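Allergen Bos d 2 (Bos taurus, PDB 4WFV) probably carries pheromones or other small odorant molecules, as a secreted member of the lipocalin family found in cow dander. Local coordinates at residues I18-A23 against E143-L148; L35-R40 against M113-A118. One frame throughout, in Å; residues are numbered along the deposited sequence.

Contact 1 of 2, residues I18-A23 against E143-L148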
loop_
_atom_site.group_PDB
_atom_site.type_symbol
_atom_site.label_atom_id
_atom_site.label_comp_id
_atom_site.label_asym_id
_atom_site.label_seq_id
_atom_site.Cartn_x
_atom_site.Cartn_y
_atom_site.Cartn_z
ATOM N N ILE A 18 3.615 6.950 1.801
ATOM C CA ILE A 18 2.310 6.724 1.194
ATOM C C ILE A 18 1.640 8.053 0.940
ATOM O O ILE A 18 1.560 8.904 1.827
ATOM C CB ILE A 18 1.418 5.789 2.036
ATOM C CG1 ILE A 18 0.126 5.453 1.285
ATOM C CG2 ILE A 18 1.130 6.371 3.413
ATOM C CD1 ILE A 18 -0.523 4.172 1.795
ATOM N N ILE A 19 1.190 8.247 -0.296
ATOM C CA ILE A 19 0.492 9.474 -0.657
ATOM C C ILE A 19 -1.018 9.259 -0.623
ATOM O O ILE A 19 -1.748 10.055 -0.003
ATOM C CB ILE A 19 0.911 9.981 -2.050
ATOM C CG1 ILE A 19 2.438 9.977 -2.191
ATOM C CG2 ILE A 19 0.317 11.359 -2.318
ATOM C CD1 ILE A 19 3.169 10.797 -1.122
ATOM N N TYR A 20 -1.477 8.174 -1.249
ATOM C CA TYR A 20 -2.906 7.902 -1.341
ATOM C C TYR A 20 -3.228 6.467 -0.973
ATOM O O TYR A 20 -2.404 5.558 -1.096
ATOM C CB TYR A 20 -3.408 8.107 -2.778
ATOM C CG TYR A 20 -3.296 9.519 -3.294
ATOM C CD1 TYR A 20 -4.145 10.511 -2.844
ATOM C CD2 TYR A 20 -2.355 9.848 -4.268
ATOM C CE1 TYR A 20 -4.045 11.820 -3.324
ATOM C CE2 TYR A 20 -2.233 11.145 -4.742
ATOM C CZ TYR A 20 -3.089 12.119 -4.281
ATOM O OH TYR A 20 -2.980 13.406 -4.749
ATOM N N ALA A 21 -4.475 6.272 -0.562
ATOM C CA ALA A 21 -5.054 4.934 -0.498
ATOM C C ALA A 21 -6.468 5.038 -1.028
ATOM O O ALA A 21 -7.062 6.115 -1.012
ATOM C CB ALA A 21 -5.055 4.386 0.923
ATOM N N ALA A 22 -7.006 3.919 -1.497
ATOM C CA ALA A 22 -8.382 3.886 -1.989
ATOM C C ALA A 22 -8.920 2.505 -1.715
ATOM O O ALA A 22 -8.180 1.533 -1.774
ATOM C CB ALA A 22 -8.432 4.197 -3.503
ATOM N N ALA A 23 -10.213 2.408 -1.405
ATOM C CA ALA A 23 -10.800 1.109 -1.076
ATOM C C ALA A 23 -12.273 1.109 -1.389
ATOM O O ALA A 23 -12.906 2.159 -1.379
ATOM C CB ALA A 23 -10.591 0.788 0.422
ATOM N N GLU A 143 -13.678 7.516 -6.041
ATOM C CA GLU A 143 -14.437 8.364 -5.138
ATOM C C GLU A 143 -13.995 8.166 -3.691
ATOM O O GLU A 143 -14.216 9.019 -2.840
ATOM C CB GLU A 143 -15.934 8.065 -5.280
ATOM C CG GLU A 143 -16.529 8.459 -6.634
ATOM C CD GLU A 143 -16.359 7.399 -7.727
ATOM O OE1 GLU A 143 -15.691 6.364 -7.505
ATOM O OE2 GLU A 143 -16.920 7.610 -8.823
ATOM N N ASN A 144 -13.385 7.014 -3.420
ATOM C CA ASN A 144 -12.942 6.698 -2.063
ATOM C C ASN A 144 -11.449 6.922 -1.819
ATOM O O ASN A 144 -10.903 6.446 -0.825
ATOM C CB ASN A 144 -13.327 5.268 -1.680
ATOM C CG ASN A 144 -14.815 5.120 -1.400
ATOM O OD1 ASN A 144 -15.546 6.112 -1.329
ATOM N ND2 ASN A 144 -15.269 3.882 -1.232
ATOM N N ILE A 145 -10.793 7.669 -2.697
ATOM C CA ILE A 145 -9.389 7.982 -2.468
ATOM C C ILE A 145 -9.244 8.867 -1.229
ATOM O O ILE A 145 -10.024 9.807 -1.023
ATOM C CB ILE A 145 -8.749 8.696 -3.674
ATOM C CG1 ILE A 145 -8.566 7.731 -4.842
ATOM C CG2 ILE A 145 -7.398 9.290 -3.276
ATOM C CD1 ILE A 145 -8.116 8.409 -6.143
ATOM N N GLU A 146 -8.254 8.532 -0.401
ATOM C CA GLU A 146 -7.867 9.309 0.779
ATOM C C GLU A 146 -6.441 9.787 0.544
ATOM O O GLU A 146 -5.601 9.015 0.080
ATOM C CB GLU A 146 -7.893 8.419 2.039
ATOM C CG GLU A 146 -9.278 7.934 2.483
ATOM C CD GLU A 146 -10.001 8.949 3.354
ATOM O OE1 GLU A 146 -9.381 9.488 4.294
ATOM O OE2 GLU A 146 -11.201 9.206 3.111
ATOM N N ASN A 147 -6.160 11.056 0.839
ATOM C CA ASN A 147 -4.776 11.514 0.837
ATOM C C ASN A 147 -4.190 11.269 2.218
ATOM O O ASN A 147 -4.559 11.927 3.189
ATOM C CB ASN A 147 -4.652 12.987 0.448
ATOM C CG ASN A 147 -3.203 13.451 0.397
ATOM O OD1 ASN A 147 -2.426 13.203 1.319
ATOM N ND2 ASN A 147 -2.827 14.113 -0.697
ATOM N N LEU A 148 -3.329 10.273 2.310
ATOM C CA LEU A 148 -2.747 9.880 3.581
ATOM C C LEU A 148 -1.575 10.747 4.022
ATOM O O LEU A 148 -1.391 10.959 5.216
ATOM C CB LEU A 148 -2.295 8.418 3.530
ATOM C CG LEU A 148 -3.335 7.397 4.003
ATOM C CD1 LEU A 148 -4.634 7.516 3.203
ATOM C CD2 LEU A 148 -2.772 5.982 3.889
HETATM O O HOH W 1 -4.520 15.214 -2.978
#

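Contact 2 of 2, residues L35-R40 against M113-A118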
loop_
_atom_site.group_PDB
_atom_site.type_symbol
_atom_site.label_atom_id
_atom_site.label_comp_id
_atom_site.label_asym_id
_atom_site.label_seq_id
_atom_site.Cartn_x
_atom_site.Cartn_y
_atom_site.Cartn_z
ATOM N N LEU A 35 -6.474 -0.416 7.935
ATOM C CA LEU A 35 -5.656 -0.507 6.723
ATOM C C LEU A 35 -5.184 0.845 6.242
ATOM O O LEU A 35 -4.805 0.988 5.088
ATOM C CB LEU A 35 -6.422 -1.215 5.593
ATOM C CG LEU A 35 -7.041 -2.548 6.032
ATOM C CD1 LEU A 35 -7.755 -3.239 4.858
ATOM C CD2 LEU A 35 -5.979 -3.452 6.653
ATOM N N ARG A 36 -5.212 1.839 7.122
ATOM C CA ARG A 36 -4.539 3.107 6.853
ATOM C C ARG A 36 -3.160 3.047 7.491
ATOM O O ARG A 36 -3.014 3.167 8.706
ATOM C CB ARG A 36 -5.336 4.272 7.417
ATOM C CG ARG A 36 -4.908 5.632 6.868
ATOM C CD ARG A 36 -5.673 6.726 7.567
ATOM N NE ARG A 36 -5.357 8.077 7.124
ATOM C CZ ARG A 36 -6.077 8.782 6.252
ATOM N NH1 ARG A 36 -7.137 8.246 5.666
ATOM N NH2 ARG A 36 -5.735 10.022 5.952
ATOM N N ASN A 37 -2.157 2.802 6.663
ATOM C CA ASN A 37 -0.829 2.466 7.153
ATOM C C ASN A 37 0.193 3.396 6.526
ATOM O O ASN A 37 0.268 3.523 5.300
ATOM C CB ASN A 37 -0.513 1.004 6.824
ATOM C CG ASN A 37 -1.627 0.058 7.250
ATOM O OD1 ASN A 37 -2.041 -0.818 6.486
ATOM N ND2 ASN A 37 -2.131 0.249 8.466
ATOM N N TYR A 38 0.972 4.059 7.376
ATOM C CA TYR A 38 1.908 5.074 6.912
ATOM C C TYR A 38 3.280 4.463 6.653
ATOM O O TYR A 38 4.117 4.346 7.560
ATOM C CB TYR A 38 1.973 6.237 7.911
ATOM C CG TYR A 38 0.635 6.913 8.133
ATOM C CD1 TYR A 38 0.125 7.820 7.211
ATOM C CD2 TYR A 38 -0.122 6.641 9.269
ATOM C CE1 TYR A 38 -1.109 8.451 7.417
ATOM C CE2 TYR A 38 -1.357 7.263 9.485
ATOM C CZ TYR A 38 -1.836 8.162 8.549
ATOM O OH TYR A 38 -3.048 8.785 8.751
ATOM N N TYR A 39 3.500 4.094 5.393
ATOM C CA TYR A 39 4.731 3.435 4.963
ATOM C C TYR A 39 5.962 4.239 5.304
ATOM O O TYR A 39 5.950 5.468 5.249
ATOM C CB TYR A 39 4.713 3.240 3.445
ATOM C CG TYR A 39 3.967 2.009 2.982
ATOM C CD1 TYR A 39 2.575 1.957 3.013
ATOM C CD2 TYR A 39 4.654 0.902 2.499
ATOM C CE1 TYR A 39 1.885 0.834 2.582
ATOM C CE2 TYR A 39 3.973 -0.228 2.058
ATOM C CZ TYR A 39 2.595 -0.258 2.101
ATOM O OH TYR A 39 1.941 -1.400 1.666
ATOM N N ARG A 40 7.031 3.526 5.646
ATOM C CA ARG A 40 8.349 4.144 5.800
ATOM C C ARG A 40 9.408 3.431 4.973
ATOM O O ARG A 40 10.287 4.075 4.402
ATOM C CB ARG A 40 8.757 4.208 7.280
ATOM C CG ARG A 40 7.895 5.156 8.120
ATOM C CD ARG A 40 8.163 6.607 7.753
ATOM N NE ARG A 40 7.444 7.558 8.589
ATOM C CZ ARG A 40 6.224 8.028 8.334
ATOM N NH1 ARG A 40 5.551 7.634 7.254
ATOM N NH2 ARG A 40 5.694 8.927 9.155
ATOM N N MET A 113 -8.475 -2.787 -2.172
ATOM C CA MET A 113 -7.872 -1.471 -1.976
ATOM C C MET A 113 -6.551 -1.327 -2.719
ATOM O O MET A 113 -5.933 -2.298 -3.152
ATOM C CB MET A 113 -7.689 -1.171 -0.484
ATOM C CG MET A 113 -6.672 -2.034 0.197
ATOM S SD MET A 113 -6.388 -1.520 1.906
ATOM C CE MET A 113 -5.362 -0.069 1.729
ATOM N N THR A 114 -6.147 -0.079 -2.892
ATOM C CA THR A 114 -4.818 0.191 -3.419
ATOM C C THR A 114 -4.118 1.201 -2.551
ATOM O O THR A 114 -4.756 1.931 -1.781
ATOM C CB THR A 114 -4.862 0.774 -4.844
ATOM O OG1 THR A 114 -5.604 1.999 -4.822
ATOM C CG2 THR A 114 -5.478 -0.231 -5.845
ATOM N N GLU A 115 -2.795 1.231 -2.686
ATOM C CA GLU A 115 -1.966 2.231 -2.034
ATOM C C GLU A 115 -1.039 2.841 -3.068
ATOM O O GLU A 115 -0.446 2.123 -3.900
ATOM C CB GLU A 115 -1.140 1.594 -0.916
ATOM C CG GLU A 115 -2.023 1.002 0.176
ATOM C CD GLU A 115 -1.282 0.064 1.098
ATOM O OE1 GLU A 115 -0.486 -0.752 0.611
ATOM O OE2 GLU A 115 -1.505 0.157 2.324
ATOM N N GLY A 116 -0.926 4.163 -3.042
ATOM C CA GLY A 116 -0.048 4.885 -3.953
ATOM C C GLY A 116 1.095 5.494 -3.172
ATOM O O GLY A 116 0.882 6.399 -2.362
ATOM N N LEU A 117 2.300 4.992 -3.414
ATOM C CA LEU A 117 3.484 5.388 -2.668
ATOM C C LEU A 117 4.381 6.226 -3.574
ATOM O O LEU A 117 4.378 6.040 -4.791
ATOM C CB LEU A 117 4.258 4.156 -2.203
ATOM C CG LEU A 117 3.529 2.967 -1.585
ATOM C CD1 LEU A 117 4.544 1.920 -1.111
ATOM C CD2 LEU A 117 2.691 3.406 -0.421
ATOM N N ALA A 118 5.142 7.136 -2.979
ATOM C CA ALA A 118 6.083 7.968 -3.731
ATOM C C ALA A 118 7.397 8.139 -2.997
ATOM O O ALA A 118 7.464 8.012 -1.777
ATOM C CB ALA A 118 5.493 9.331 -4.004
HETATM O O HOH W 2 -2.751 2.353 3.862
#

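Contact 1 of 2, residues I18-A23 against E143-L148
Chi1 of -64° puts CG of Y20 anti to its carbonyl carbon, and chi1 of -178° puts CG of N147 anti to its backbone N; the two residues, a non-hydrogen-bonded pair, share one face of the sheet, ring and amide planes steeply inclined. CE1 of Y20 passes 3.7 Å from ND2 of N147, and a water joins the tyrosine OH to this amide nitrogen, which donates to it; OD1 of N147 turns back to the backbone N of K150. I145 comes in obliquely beside the same ring, its CG2 3.5 Å from CD1 of Y20, while its CG1 lies against CB of A22. L148, just past the strand, sets CD2 3.6 Å from CD1 of I18 and CD1 against CB of A21. E146 shares the face of A21, but its bent chain leads away to a salt bridge with R36.

The backbones pair through A21 and E146: A21 N gives its hydrogen to E146 O, and E146 N returns one to A21 O, 2.8 Å long and nearly straight. L148 N also reaches I19 O at 2.8 Å, a more bent bond (135° at the hydrogen) whose donor stands above the carbonyl plane. Beyond the paired residues, ND2 of N144 extends the grip to A23 O at 2.9 Å; ND2 lies in the carbonyl plane of A23, and A23 O in the amide plane of N144. On the other flank, G116 of strand 110-118 is met by two residues, I19 and Y20, the signature of a classic beta bulge. Strand 146-147 is the short ninth strand that, after the helix, flanks the first strand of the lipocalin barrel, antiparallel to it.

Contact 2 of 2, residues L35-R40 against M113-A118
Polar contacts centre on the carboxylate of E115, which meets Y39 inside the barrel, between strand 110-118 and the 35-40 segment leading into strand 38-45. The tyrosine OH donates to OE1 at 2.7 Å, reaching it from the syn side but 32° out of the carboxylate plane; ring and carboxylate stand almost perpendicular. OE1 takes part in a second bond, with OG1 of T100. OE2 lies at the ring edge, 3.5 Å from CE1 of Y39, and accepts a hydrogen from a water. That water also donates to L35 O and accepts from N37 N, tying the carboxylate to the backbone of 35-37. These donors probably help to stabilise a negative charge on E115.

Apolar contacts lie to either side along the strand. L117 crosses Y39 at about a right angle and lays both methyls over one ring face: CD2 makes a CH-pi contact 3.9 Å from the centroid, and CD1 sits 3.8 Å from CD2 of Y39. At the other end, SD of M113 rests 3.7 Å from both CB and CD1 of L35.

A methyl-to-carbonyl contact adds to these: with M113 bent at chi3 (-77°), CE packs 3.6 Å from L35 O.

M113, E115 and L117 are alternate residues of one strand, with CA atoms 8.0 Å (Y39 and L117) to 9.3 Å (N37 and E115) apart across the contact. They are inward-pointing side chains of the kind that pack in the interior of a lipocalin beta-barrel.

Strand 110-118 connects the two contacts: its edge pairs with strand 17-23, the strand held by 143-148 in contact 1, while its side chains reach 35-40 in contact 2. Contact 1 is partly buried and lies toward the outside of the barrel; neighbouring strands meet there mainly through backbone bonds, with helix 125-137 against one face. Contact 2 is fully buried near the centre of the chain and relies on side chains and water within the interior. The two also join directly, CE1 of Y38 in 35-40 packing against L148 O of contact 1, and I18 touches Y39, E115 and L117, bringing contact 1 into the same core.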